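Local structure of Ketoacyl_synth_N domain-containing protein (Photorhabdus luminescens subsp. laumondii, 6SMO) at residues C[101-106]-C[185-190]; C[68-73]-C[136-141]; C[240-245]-C[366-371]; C[270-275]-C[349-354]. The protein probably works in polyketide assembly as a thiolase-fold ketosynthase-like subunit beside a ketosynthase chain, and lines a pocket that holds a pentaoxo-dodecanal chain. One frame throughout, in Å; residues are numbered along the deposited sequence.

Contact 1 (C[101-106]-C[185-190]); sequences GNCFGG and ASEHLS
Gly101 and Ser186 meet where two neighbouring parallel strands of the thiolase-fold sheet, 96-101 and 180-187, reach their C-terminal ends. Ser186 N donates to Gly101 O at 3.2 Å. Beyond this point the chain of 101-106 turns into a loop, and side chains take over from the backbone. Asn102 has CG anti to its backbone N (chi1 -179°). From there its amide ND2 donates to Ser186 O at 2.8 Å, with the donor tilted from the carbonyl plane. Asn102 OD1 also accepts a weak bond from Gly105 N within the loop. Glu187 is bent at chi2 (-70°), which turns CD toward the loop. Its OE1 accepts from Cys103 N at 3.0 Å, on the syn side and somewhat out of the carboxylate plane. Ser315 OG is a second partner of the same oxygen. Glu187 OE2 lies at the edge of the Phe104 ring, and the ring and carboxylate planes stand nearly perpendicular, 79° apart. Leu189 adds an apolar touch, its CD2 at 3.8 Å from Phe104 CD2. Helix 192-204 and Phe165 of the neighbouring PKS_KS chain also pack on Phe104. One water joins loop and strand: it accepts from Asn102 ND2 at 3.1 Å and from His188 N at 2.9 Å, and Glu187 OE2 lies 2.9 Å from it.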
loop_
_atom_site.group_PDB
_atom_site.type_symbol
_atom_site.label_atom_id
_atom_site.label_comp_id
_atom_site.label_asym_id
_atom_site.label_seq_id
_atom_site.Cartn_x
_atom_site.Cartn_y
_atom_site.Cartn_z
ATOM N N GLY C 101 -7.928 -3.254 -3.556
ATOM C CA GLY C 101 -8.417 -3.220 -2.165
ATOM C C GLY C 101 -8.144 -4.544 -1.473
ATOM O O GLY C 101 -8.641 -5.574 -1.966
ATOM N N ASN C 102 -7.359 -4.529 -0.393
ATOM C CA ASN C 102 -6.980 -5.745 0.376
ATOM C C ASN C 102 -6.649 -5.351 1.818
ATOM O O ASN C 102 -5.820 -4.439 2.001
ATOM C CB ASN C 102 -5.811 -6.485 -0.276
ATOM C CG ASN C 102 -5.418 -7.734 0.484
ATOM O OD1 ASN C 102 -4.329 -7.804 1.048
ATOM N ND2 ASN C 102 -6.305 -8.714 0.522
ATOM N N CYS C 103 -7.258 -6.037 2.792
ATOM C CA CYS C 103 -7.216 -5.702 4.241
ATOM C C CYS C 103 -6.288 -6.661 5.002
ATOM O O CYS C 103 -5.427 -6.162 5.755
ATOM C CB CYS C 103 -8.618 -5.742 4.840
ATOM S SG CYS C 103 -9.779 -4.614 4.025
ATOM N N PHE C 104 -6.451 -7.975 4.814
ATOM C CA PHE C 104 -5.837 -9.038 5.659
ATOM C C PHE C 104 -4.469 -9.480 5.117
ATOM O O PHE C 104 -3.748 -10.177 5.860
ATOM C CB PHE C 104 -6.783 -10.235 5.793
ATOM C CG PHE C 104 -7.866 -10.049 6.824
ATOM C CD1 PHE C 104 -7.599 -10.236 8.172
ATOM C CD2 PHE C 104 -9.149 -9.677 6.450
ATOM C CE1 PHE C 104 -8.593 -10.062 9.123
ATOM C CE2 PHE C 104 -10.141 -9.502 7.403
ATOM C CZ PHE C 104 -9.862 -9.695 8.737
ATOM N N GLY C 105 -4.121 -9.101 3.883
ATOM C CA GLY C 105 -2.820 -9.434 3.268
ATOM C C GLY C 105 -2.773 -10.878 2.794
ATOM O O GLY C 105 -3.812 -11.373 2.312
ATOM N N GLY C 106 -1.614 -11.530 2.930
ATOM C CA GLY C 106 -1.373 -12.912 2.470
ATOM C C GLY C 106 -0.632 -13.741 3.506
ATOM O O GLY C 106 0.589 -13.935 3.345
ATOM N N ALA C 185 -10.744 -5.664 -5.966
ATOM C CA ALA C 185 -10.319 -6.152 -4.634
ATOM C C ALA C 185 -10.148 -7.675 -4.658
ATOM O O ALA C 185 -10.634 -8.318 -5.609
ATOM C CB ALA C 185 -11.328 -5.727 -3.596
ATOM N N SER C 186 -9.477 -8.217 -3.638
ATOM C CA SER C 186 -9.234 -9.670 -3.444
ATOM C C SER C 186 -8.944 -9.956 -1.967
ATOM O O SER C 186 -8.343 -9.087 -1.304
ATOM C CB SER C 186 -8.111 -10.151 -4.324
ATOM O OG SER C 186 -7.917 -11.549 -4.174
ATOM N N GLU C 187 -9.313 -11.153 -1.510
ATOM C CA GLU C 187 -9.090 -11.586 -0.110
ATOM C C GLU C 187 -8.936 -13.109 -0.042
ATOM O O GLU C 187 -9.633 -13.814 -0.769
ATOM C CB GLU C 187 -10.301 -11.239 0.755
ATOM C CG GLU C 187 -10.481 -9.765 1.052
ATOM C CD GLU C 187 -9.478 -9.132 1.994
ATOM O OE1 GLU C 187 -9.496 -7.913 2.119
ATOM O OE2 GLU C 187 -8.686 -9.861 2.585
ATOM N N HIS C 188 -8.025 -13.566 0.812
ATOM C CA HIS C 188 -7.818 -14.991 1.187
ATOM C C HIS C 188 -7.922 -15.115 2.712
ATOM O O HIS C 188 -7.044 -14.563 3.407
ATOM C CB HIS C 188 -6.472 -15.500 0.656
ATOM C CG HIS C 188 -6.207 -16.932 0.985
ATOM N ND1 HIS C 188 -6.750 -17.970 0.254
ATOM C CD2 HIS C 188 -5.467 -17.501 1.962
ATOM C CE1 HIS C 188 -6.353 -19.119 0.765
ATOM N NE2 HIS C 188 -5.565 -18.858 1.814
ATOM N N LEU C 189 -8.956 -15.809 3.204
ATOM C CA LEU C 189 -9.312 -15.884 4.649
ATOM C C LEU C 189 -9.170 -17.322 5.170
ATOM O O LEU C 189 -9.553 -17.555 6.334
ATOM C CB LEU C 189 -10.752 -15.390 4.827
ATOM C CG LEU C 189 -11.082 -14.033 4.204
ATOM C CD1 LEU C 189 -12.568 -13.736 4.319
ATOM C CD2 LEU C 189 -10.267 -12.919 4.843
ATOM N N SER C 190 -8.636 -18.245 4.359
ATOM C CA SER C 190 -8.601 -19.704 4.649
ATOM C C SER C 190 -7.329 -20.094 5.417
ATOM O O SER C 190 -7.240 -21.268 5.829
ATOM C CB SER C 190 -8.738 -20.511 3.382
ATOM O OG SER C 190 -10.028 -20.342 2.816
HETATM O O HOH W 1 -6.353 -11.473 2.018
#

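Contact 2 (C[68-73]-C[136-141]); sequences EFSVYG and AALQGQ
A helix pair of the thiolase-fold domain, 68-84 with 137-146, meets here through Leu138, Ala137, Phe69, Ser70 and Gly73. The axes of the two short segments pass 9.4 Å apart and cross at -50°. No hydrogen bond spans the pair; the contact is buried and held by van der Waals packing. Leu138 has the largest share. Its CG is anti to its backbone N (chi1 -172°). Its two methyls meet different residues of the partner helix. CD1 rests on the backbone of Ser70, 3.5 Å from Ser70 O. CD2 lies against Gly73, 3.7 Å from Gly73 CA, and is also 4.0 Å from Phe69 O. Strand residues Val100 and Ser186 also touch Leu138. Phe69 reaches across with the far end of its ring. Ala137 CB and Leu138 CB both approach the ring obliquely, the latter 4.2 Å from Phe69 CE2. Ser70 OG lies over one face of the same ring, offset toward the rim. Ala137 directs its methyl at the partner helix, where its CB touches two neighbouring groups of helix 68-84, 3.9 Å from Ser70 OG and 4.0 Å from Phe69 CZ.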
loop_
_atom_site.group_PDB
_atom_site.type_symbol
_atom_site.label_atom_id
_atom_site.label_comp_id
_atom_site.label_asym_id
_atom_site.label_seq_id
_atom_site.Cartn_x
_atom_site.Cartn_y
_atom_site.Cartn_z
ATOM N N GLU C 68 -2.260 -16.645 -2.142
ATOM C CA GLU C 68 -3.518 -17.009 -2.852
ATOM C C GLU C 68 -4.361 -15.763 -3.160
ATOM O O GLU C 68 -5.127 -15.818 -4.141
ATOM C CB GLU C 68 -4.319 -18.021 -2.028
ATOM C CG GLU C 68 -3.696 -19.405 -1.992
ATOM C CD GLU C 68 -3.586 -20.090 -3.344
ATOM O OE1 GLU C 68 -4.570 -20.051 -4.111
ATOM O OE2 GLU C 68 -2.511 -20.654 -3.632
ATOM N N PHE C 69 -4.243 -14.688 -2.372
ATOM C CA PHE C 69 -5.017 -13.431 -2.567
ATOM C C PHE C 69 -4.551 -12.747 -3.861
ATOM O O PHE C 69 -5.395 -12.149 -4.556
ATOM C CB PHE C 69 -4.924 -12.514 -1.342
ATOM C CG PHE C 69 -3.818 -11.488 -1.367
ATOM C CD1 PHE C 69 -2.552 -11.799 -0.897
ATOM C CD2 PHE C 69 -4.048 -10.204 -1.839
ATOM C CE1 PHE C 69 -1.536 -10.855 -0.911
ATOM C CE2 PHE C 69 -3.031 -9.260 -1.854
ATOM C CZ PHE C 69 -1.778 -9.587 -1.389
ATOM N N SER C 70 -3.254 -12.841 -4.175
ATOM C CA SER C 70 -2.651 -12.353 -5.445
ATOM C C SER C 70 -3.072 -13.264 -6.606
ATOM O O SER C 70 -3.290 -12.737 -7.714
ATOM C CB SER C 70 -1.150 -12.242 -5.340
ATOM O OG SER C 70 -0.781 -11.158 -4.500
ATOM N N VAL C 71 -3.182 -14.576 -6.357
ATOM C CA VAL C 71 -3.638 -15.593 -7.353
ATOM C C VAL C 71 -5.084 -15.270 -7.755
ATOM O O VAL C 71 -5.357 -15.225 -8.970
ATOM C CB VAL C 71 -3.502 -17.030 -6.808
ATOM C CG1 VAL C 71 -4.197 -18.055 -7.695
ATOM C CG2 VAL C 71 -2.045 -17.416 -6.600
ATOM N N TYR C 72 -5.964 -15.045 -6.772
ATOM C CA TYR C 72 -7.401 -14.706 -6.971
ATOM C C TYR C 72 -7.525 -13.394 -7.755
ATOM O O TYR C 72 -8.454 -13.268 -8.576
ATOM C CB TYR C 72 -8.137 -14.583 -5.634
ATOM C CG TYR C 72 -8.186 -15.825 -4.777
ATOM C CD1 TYR C 72 -8.209 -17.096 -5.331
ATOM C CD2 TYR C 72 -8.244 -15.723 -3.396
ATOM C CE1 TYR C 72 -8.261 -18.231 -4.535
ATOM C CE2 TYR C 72 -8.302 -16.846 -2.587
ATOM C CZ TYR C 72 -8.311 -18.106 -3.158
ATOM O OH TYR C 72 -8.367 -19.217 -2.367
ATOM N N GLY C 73 -6.623 -12.442 -7.495
ATOM C CA GLY C 73 -6.608 -11.112 -8.136
ATOM C C GLY C 73 -6.305 -11.197 -9.622
ATOM O O GLY C 73 -7.015 -10.535 -10.404
ATOM N N ALA C 136 -0.083 -4.673 -1.185
ATOM C CA ALA C 136 0.322 -4.018 -2.450
ATOM C C ALA C 136 1.071 -4.957 -3.397
ATOM O O ALA C 136 1.621 -4.461 -4.352
ATOM C CB ALA C 136 1.129 -2.792 -2.159
ATOM N N ALA C 137 1.109 -6.225 -3.022
ATOM C CA ALA C 137 1.741 -7.298 -3.797
ATOM C C ALA C 137 0.972 -7.483 -5.095
ATOM O O ALA C 137 1.602 -7.632 -6.118
ATOM C CB ALA C 137 1.708 -8.544 -2.962
ATOM N N LEU C 138 -0.352 -7.424 -5.021
ATOM C CA LEU C 138 -1.219 -7.690 -6.193
ATOM C C LEU C 138 -0.977 -6.668 -7.293
ATOM O O LEU C 138 -0.831 -7.080 -8.422
ATOM C CB LEU C 138 -2.683 -7.687 -5.743
ATOM C CG LEU C 138 -3.724 -8.122 -6.773
ATOM C CD1 LEU C 138 -3.217 -9.251 -7.635
ATOM C CD2 LEU C 138 -5.009 -8.528 -6.105
ATOM N N GLN C 139 -0.890 -5.395 -6.937
ATOM C CA GLN C 139 -0.702 -4.333 -7.945
ATOM C C GLN C 139 0.634 -4.527 -8.653
ATOM O O GLN C 139 0.644 -4.360 -9.848
ATOM C CB GLN C 139 -0.965 -2.957 -7.329
ATOM C CG GLN C 139 0.259 -2.148 -6.942
ATOM C CD GLN C 139 -0.158 -0.953 -6.155
ATOM O OE1 GLN C 139 -0.421 -1.055 -4.984
ATOM N NE2 GLN C 139 -0.254 0.178 -6.805
ATOM N N GLY C 140 1.689 -4.864 -7.918
ATOM C CA GLY C 140 3.026 -5.084 -8.473
ATOM C C GLY C 140 3.078 -6.313 -9.338
ATOM O O GLY C 140 3.735 -6.273 -10.352
ATOM N N GLN C 141 2.424 -7.381 -8.899
ATOM C CA GLN C 141 2.400 -8.654 -9.646
ATOM C C GLN C 141 1.682 -8.450 -10.975
ATOM O O GLN C 141 2.059 -9.107 -11.916
ATOM C CB GLN C 141 1.804 -9.773 -8.795
ATOM C CG GLN C 141 2.722 -10.276 -7.697
ATOM C CD GLN C 141 4.120 -10.628 -8.136
ATOM O OE1 GLN C 141 4.428 -10.724 -9.314
ATOM N NE2 GLN C 141 4.993 -10.824 -7.174
#

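Contact 3 (C[240-245]-C[366-371]); sequences ILCELT and LSFSAI
Thr245 holds OG1 between its backbone N and carbonyl carbon (chi1 40°), which turns the hydroxyl toward Ser367 and Ser369. Ser367 OG is anti to its own backbone N (chi1 177°) and meets Thr245 OG1 at 2.7 Å. Ser369 OG bonds to Thr245 OG1 at a longer 3.2 Å. Either oxygen could donate in both pairs. Ser369 OG also lies close to the methyl Thr245 CG2. The backbones belong to antiparallel neighbours of the thiolase-fold sheet, strands 242-251 and 362-369. Glu243 and Ser369 form a hydrogen-bonded pair: Glu243 N donates to Ser369 O at 2.8 Å, and Ser369 N donates back to Glu243 O at 2.8 Å. Thr245 N donates to Ser367 O at 2.9 Å. Leu244 and Phe368, the non-hydrogen-bonded pair, lie on the opposite sheet face from Glu243 and Ser369. Their side chains are set at a slant, with Leu244 CD1 3.8 Å from Phe368 CE1. At the adjacent ring atom, Cys242 SG lies obliquely, 3.7 Å from Phe368 CD1, as a sulfur-aromatic contact. Leu241 and Cys242 both face Val7 of strand 5-13, forming a classic beta bulge. The carboxylate of Glu243 is held by a salt bridge to Arg4.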
loop_
_atom_site.group_PDB
_atom_site.type_symbol
_atom_site.label_atom_id
_atom_site.label_comp_id
_atom_site.label_asym_id
_atom_site.label_seq_id
_atom_site.Cartn_x
_atom_site.Cartn_y
_atom_site.Cartn_z
ATOM N N ILE C 240 -19.978 -1.349 -23.921
ATOM C CA ILE C 240 -20.064 -0.588 -22.637
ATOM C C ILE C 240 -21.189 -1.197 -21.791
ATOM O O ILE C 240 -22.350 -1.162 -22.243
ATOM C CB ILE C 240 -20.294 0.917 -22.894
ATOM C CG1 ILE C 240 -19.206 1.526 -23.786
ATOM C CG2 ILE C 240 -20.418 1.675 -21.580
ATOM C CD1 ILE C 240 -19.636 2.788 -24.499
ATOM N N LEU C 241 -20.853 -1.731 -20.612
ATOM C CA LEU C 241 -21.827 -2.336 -19.662
ATOM C C LEU C 241 -22.687 -1.228 -19.042
ATOM O O LEU C 241 -23.927 -1.320 -19.133
ATOM C CB LEU C 241 -21.084 -3.119 -18.574
ATOM C CG LEU C 241 -20.727 -4.562 -18.926
ATOM C CD1 LEU C 241 -19.631 -4.613 -19.978
ATOM C CD2 LEU C 241 -20.306 -5.331 -17.682
ATOM N N CYS C 242 -22.040 -0.229 -18.434
ATOM C CA CYS C 242 -22.692 0.895 -17.710
ATOM C C CYS C 242 -21.708 2.060 -17.552
ATOM O O CYS C 242 -20.526 1.892 -17.912
ATOM C CB CYS C 242 -23.194 0.439 -16.344
ATOM S SG CYS C 242 -21.872 -0.121 -15.240
ATOM N N GLU C 243 -22.195 3.193 -17.034
ATOM C CA GLU C 243 -21.403 4.420 -16.754
ATOM C C GLU C 243 -21.338 4.635 -15.236
ATOM O O GLU C 243 -22.403 4.576 -14.593
ATOM C CB GLU C 243 -22.040 5.628 -17.445
ATOM C CG GLU C 243 -21.183 6.881 -17.398
ATOM C CD GLU C 243 -21.784 8.103 -18.072
ATOM O OE1 GLU C 243 -22.988 8.071 -18.400
ATOM O OE2 GLU C 243 -21.044 9.088 -18.268
ATOM N N LEU C 244 -20.138 4.869 -14.693
ATOM C CA LEU C 244 -19.934 5.272 -13.274
ATOM C C LEU C 244 -20.212 6.775 -13.160
ATOM O O LEU C 244 -19.392 7.570 -13.661
ATOM C CB LEU C 244 -18.510 4.921 -12.828
ATOM C CG LEU C 244 -18.285 4.906 -11.315
ATOM C CD1 LEU C 244 -17.222 3.888 -10.932
ATOM C CD2 LEU C 244 -17.910 6.287 -10.793
ATOM N N THR C 245 -21.334 7.136 -12.530
ATOM C CA THR C 245 -21.905 8.510 -12.514
ATOM C C THR C 245 -21.470 9.269 -11.254
ATOM O O THR C 245 -21.305 10.501 -11.353
ATOM C CB THR C 245 -23.433 8.460 -12.645
ATOM O OG1 THR C 245 -23.915 7.369 -11.860
ATOM C CG2 THR C 245 -23.889 8.295 -14.079
ATOM N N LEU C 366 -21.136 3.899 -4.404
ATOM C CA LEU C 366 -20.863 4.037 -5.860
ATOM C C LEU C 366 -22.195 4.087 -6.616
ATOM O O LEU C 366 -23.148 3.408 -6.179
ATOM C CB LEU C 366 -20.010 2.851 -6.324
ATOM C CG LEU C 366 -18.533 2.909 -5.936
ATOM C CD1 LEU C 366 -17.896 1.531 -6.017
ATOM C CD2 LEU C 366 -17.779 3.898 -6.812
ATOM N N SER C 367 -22.246 4.861 -7.705
ATOM C CA SER C 367 -23.433 5.041 -8.582
ATOM C C SER C 367 -23.101 4.572 -10.004
ATOM O O SER C 367 -22.146 5.114 -10.594
ATOM C CB SER C 367 -23.895 6.475 -8.572
ATOM O OG SER C 367 -24.989 6.663 -9.458
ATOM N N PHE C 368 -23.863 3.600 -10.518
ATOM C CA PHE C 368 -23.748 3.051 -11.896
ATOM C C PHE C 368 -25.066 3.294 -12.642
ATOM O O PHE C 368 -26.134 3.019 -12.064
ATOM C CB PHE C 368 -23.389 1.564 -11.853
ATOM C CG PHE C 368 -22.043 1.270 -11.243
ATOM C CD1 PHE C 368 -20.893 1.289 -12.018
ATOM C CD2 PHE C 368 -21.923 0.986 -9.892
ATOM C CE1 PHE C 368 -19.654 1.024 -11.455
ATOM C CE2 PHE C 368 -20.683 0.721 -9.330
ATOM C CZ PHE C 368 -19.551 0.742 -10.113
ATOM N N SER C 369 -24.982 3.794 -13.879
ATOM C CA SER C 369 -26.136 4.178 -14.737
ATOM C C SER C 369 -26.064 3.444 -16.082
ATOM O O SER C 369 -24.942 3.223 -16.577
ATOM C CB SER C 369 -26.188 5.670 -14.926
ATOM O OG SER C 369 -26.338 6.328 -13.678
ATOM N N ALA C 370 -27.226 3.103 -16.648
ATOM C CA ALA C 370 -27.381 2.290 -17.880
ATOM C C ALA C 370 -26.945 3.094 -19.111
ATOM O O ALA C 370 -26.877 4.336 -19.019
ATOM C CB ALA C 370 -28.811 1.825 -18.013
ATOM N N ILE C 371 -26.677 2.389 -20.217
ATOM C CA ILE C 371 -26.228 2.946 -21.531
ATOM C C ILE C 371 -24.839 3.569 -21.347
ATOM O O ILE C 371 -24.696 4.736 -20.983
ATOM C CB ILE C 371 -27.256 3.951 -22.100
ATOM C CG1 ILE C 371 -28.662 3.347 -22.173
ATOM C CG2 ILE C 371 -26.804 4.477 -23.457
ATOM C CD1 ILE C 371 -29.770 4.367 -22.313
ATOM O OXT ILE C 371 -23.824 2.905 -21.560
#

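Contact 4 (C[270-275]-C[349-354])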
loop_
_atom_site.group_PDB
_atom_site.type_symbol
_atom_site.label_atom_id
_atom_site.label_comp_id
_atom_site.label_asym_id
_atom_site.label_seq_id
_atom_site.Cartn_x
_atom_site.Cartn_y
_atom_site.Cartn_z
ATOM N N ASN C 270 -30.182 11.511 -7.782
ATOM C CA ASN C 270 -30.628 12.647 -8.637
ATOM C C ASN C 270 -32.161 12.616 -8.749
ATOM O O ASN C 270 -32.686 12.921 -9.839
ATOM C CB ASN C 270 -29.937 12.637 -10.007
ATOM C CG ASN C 270 -28.625 13.394 -10.015
ATOM O OD1 ASN C 270 -27.836 13.290 -9.079
ATOM N ND2 ASN C 270 -28.383 14.156 -11.070
ATOM N N HIS C 271 -32.841 12.259 -7.652
ATOM C CA HIS C 271 -34.323 12.174 -7.527
ATOM C C HIS C 271 -34.896 11.173 -8.542
ATOM O O HIS C 271 -36.039 11.388 -8.994
ATOM C CB HIS C 271 -34.957 13.565 -7.685
ATOM C CG HIS C 271 -34.423 14.594 -6.746
ATOM N ND1 HIS C 271 -33.613 15.632 -7.168
ATOM C CD2 HIS C 271 -34.583 14.757 -5.413
ATOM C CE1 HIS C 271 -33.295 16.387 -6.136
ATOM N NE2 HIS C 271 -33.878 15.872 -5.048
ATOM N N ASN C 272 -34.143 10.118 -8.878
ATOM C CA ASN C 272 -34.561 9.067 -9.848
ATOM C C ASN C 272 -35.406 8.022 -9.109
ATOM O O ASN C 272 -34.949 7.532 -8.057
ATOM C CB ASN C 272 -33.361 8.425 -10.550
ATOM C CG ASN C 272 -33.749 7.502 -11.688
ATOM O OD1 ASN C 272 -34.886 7.521 -12.156
ATOM N ND2 ASN C 272 -32.809 6.693 -12.144
ATOM N N GLU C 273 -36.587 7.700 -9.651
ATOM C CA GLU C 273 -37.573 6.758 -9.053
ATOM C C GLU C 273 -37.345 5.337 -9.588
ATOM O O GLU C 273 -37.742 4.383 -8.890
ATOM C CB GLU C 273 -39.000 7.229 -9.344
ATOM C CG GLU C 273 -39.358 8.532 -8.648
ATOM C CD GLU C 273 -40.803 8.972 -8.811
ATOM O OE1 GLU C 273 -41.035 10.188 -8.964
ATOM O OE2 GLU C 273 -41.696 8.101 -8.774
ATOM N N ASN C 274 -36.733 5.200 -10.772
ATOM C CA ASN C 274 -36.445 3.896 -11.431
ATOM C C ASN C 274 -35.038 3.428 -11.037
ATOM O O ASN C 274 -34.241 3.119 -11.946
ATOM C CB ASN C 274 -36.592 3.991 -12.954
ATOM C CG ASN C 274 -37.962 4.462 -13.394
ATOM O OD1 ASN C 274 -38.973 4.104 -12.793
ATOM N ND2 ASN C 274 -38.007 5.260 -14.448
ATOM N N ALA C 275 -34.753 3.362 -9.732
ATOM C CA ALA C 275 -33.425 3.033 -9.163
ATOM C C ALA C 275 -33.546 1.877 -8.164
ATOM O O ALA C 275 -34.592 1.779 -7.491
ATOM C CB ALA C 275 -32.828 4.257 -8.515
ATOM N N THR C 349 -34.552 -1.187 -14.575
ATOM C CA THR C 349 -33.776 -0.180 -13.800
ATOM C C THR C 349 -32.734 0.462 -14.724
ATOM O O THR C 349 -32.171 -0.269 -15.565
ATOM C CB THR C 349 -33.117 -0.819 -12.570
ATOM O OG1 THR C 349 -33.954 -1.870 -12.086
ATOM C CG2 THR C 349 -32.868 0.176 -11.458
ATOM N N ASN C 350 -32.499 1.770 -14.574
ATOM C CA ASN C 350 -31.533 2.555 -15.395
ATOM C C ASN C 350 -30.400 3.107 -14.515
ATOM O O ASN C 350 -29.502 3.766 -15.076
ATOM C CB ASN C 350 -32.232 3.672 -16.177
ATOM C CG ASN C 350 -32.887 4.720 -15.300
ATOM O OD1 ASN C 350 -32.968 4.565 -14.083
ATOM N ND2 ASN C 350 -33.363 5.792 -15.910
ATOM N N GLN C 351 -30.439 2.860 -13.200
ATOM C CA GLN C 351 -29.385 3.279 -12.234
ATOM C C GLN C 351 -29.394 2.339 -11.023
ATOM O O GLN C 351 -30.474 2.147 -10.436
ATOM C CB GLN C 351 -29.606 4.725 -11.787
ATOM C CG GLN C 351 -28.437 5.306 -11.001
ATOM C CD GLN C 351 -28.645 6.752 -10.627
ATOM O OE1 GLN C 351 -29.757 7.186 -10.330
ATOM N NE2 GLN C 351 -27.565 7.516 -10.630
ATOM N N ILE C 352 -28.229 1.782 -10.670
ATOM C CA ILE C 352 -28.017 0.975 -9.431
ATOM C C ILE C 352 -26.979 1.694 -8.562
ATOM O O ILE C 352 -25.873 1.971 -9.068
ATOM C CB ILE C 352 -27.593 -0.471 -9.763
ATOM C CG1 ILE C 352 -28.653 -1.191 -10.602
ATOM C CG2 ILE C 352 -27.266 -1.241 -8.490
ATOM C CD1 ILE C 352 -28.204 -2.521 -11.163
ATOM N N ILE C 353 -27.339 1.986 -7.308
ATOM C CA ILE C 353 -26.466 2.655 -6.298
ATOM C C ILE C 353 -26.167 1.648 -5.183
ATOM O O ILE C 353 -27.126 1.140 -4.570
ATOM C CB ILE C 353 -27.131 3.943 -5.769
ATOM C CG1 ILE C 353 -27.267 4.989 -6.880
ATOM C CG2 ILE C 353 -26.381 4.501 -4.567
ATOM C CD1 ILE C 353 -28.368 5.991 -6.647
ATOM N N ILE C 354 -24.880 1.375 -4.944
ATOM C CA ILE C 354 -24.382 0.391 -3.937
ATOM C C ILE C 354 -23.778 1.167 -2.763
ATOM O O ILE C 354 -23.023 2.123 -3.021
ATOM C CB ILE C 354 -23.358 -0.568 -4.577
ATOM C CG1 ILE C 354 -23.907 -1.211 -5.853
ATOM C CG2 ILE C 354 -22.897 -1.616 -3.574
ATOM C CD1 ILE C 354 -22.869 -1.414 -6.925
#
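Asn272 ND2 donates to Asn350 OD1 at 2.9 Å, and this is the shortest hydrogen bond between 270-275 and 349-354. The two side chains reach toward each other tip to tip. The bond is fairly straight at the hydrogen (162°). Asn350 OD1 lies in the amide plane of Asn272, while the donor is tilted from the carbonyl plane of Asn350. The amide planes themselves are turned 61° from each other. Asn272 CG is anti to its backbone N; Asn350 CG lies between its backbone N and carbonyl carbon (chi1 63°), which brings it toward Asn272. The other end of the Asn272 amide is used within its own loop: OD1 accepts from Asn274 N at 3.3 Å, from above the carbonyl plane, which makes an Asx turn. The amide therefore ties the turn to the partner segment.

The loop leads into strand 275-278, which runs parallel to strand 351-356 in the sheet of the thiolase fold. At this end of the segments, Asn350 N makes a weak bond to Asn274 O at 3.4 Å. Ala275 CA makes a CA-H...O contact with Gln351 O at 3.3 Å. Beside it, the methyl Thr349 CG2 packs on the backbone, 3.3 Å from Asn274 O and 3.7 Å from Ala275 CA. The Gln351 chain, extended beyond CG, crosses Asn272 at a slant, with Gln351 OE1 3.8 Å from Asn272 CB. Gln351 NE2 has weak bonds to Leu268 O and Ser367 OG.

The four contacts form two groups on opposite sides of the chain's centre. Contacts 1 and 2 have centres 9 Å apart and touch, with a probable hydrogen bond from Ser186 OG to Phe69 O at 2.6 Å. Both lie near the bound pentaoxo-dodecanal: the side chain of Ala137 is about 8 Å from it and that of Asn102 about 11 Å. The pocket residues Val129, Ala130, Trp133 and Phe134 come shortly before segment 136-141. Contacts 3 and 4 have centres 10 Å apart. Their strands 362-369 and 351-356 are antiparallel neighbours, joined by Ile352 N to Phe368 O at 2.8 Å. Contacts 1 and 3, with centres 27 Å apart, both reach the same sheet.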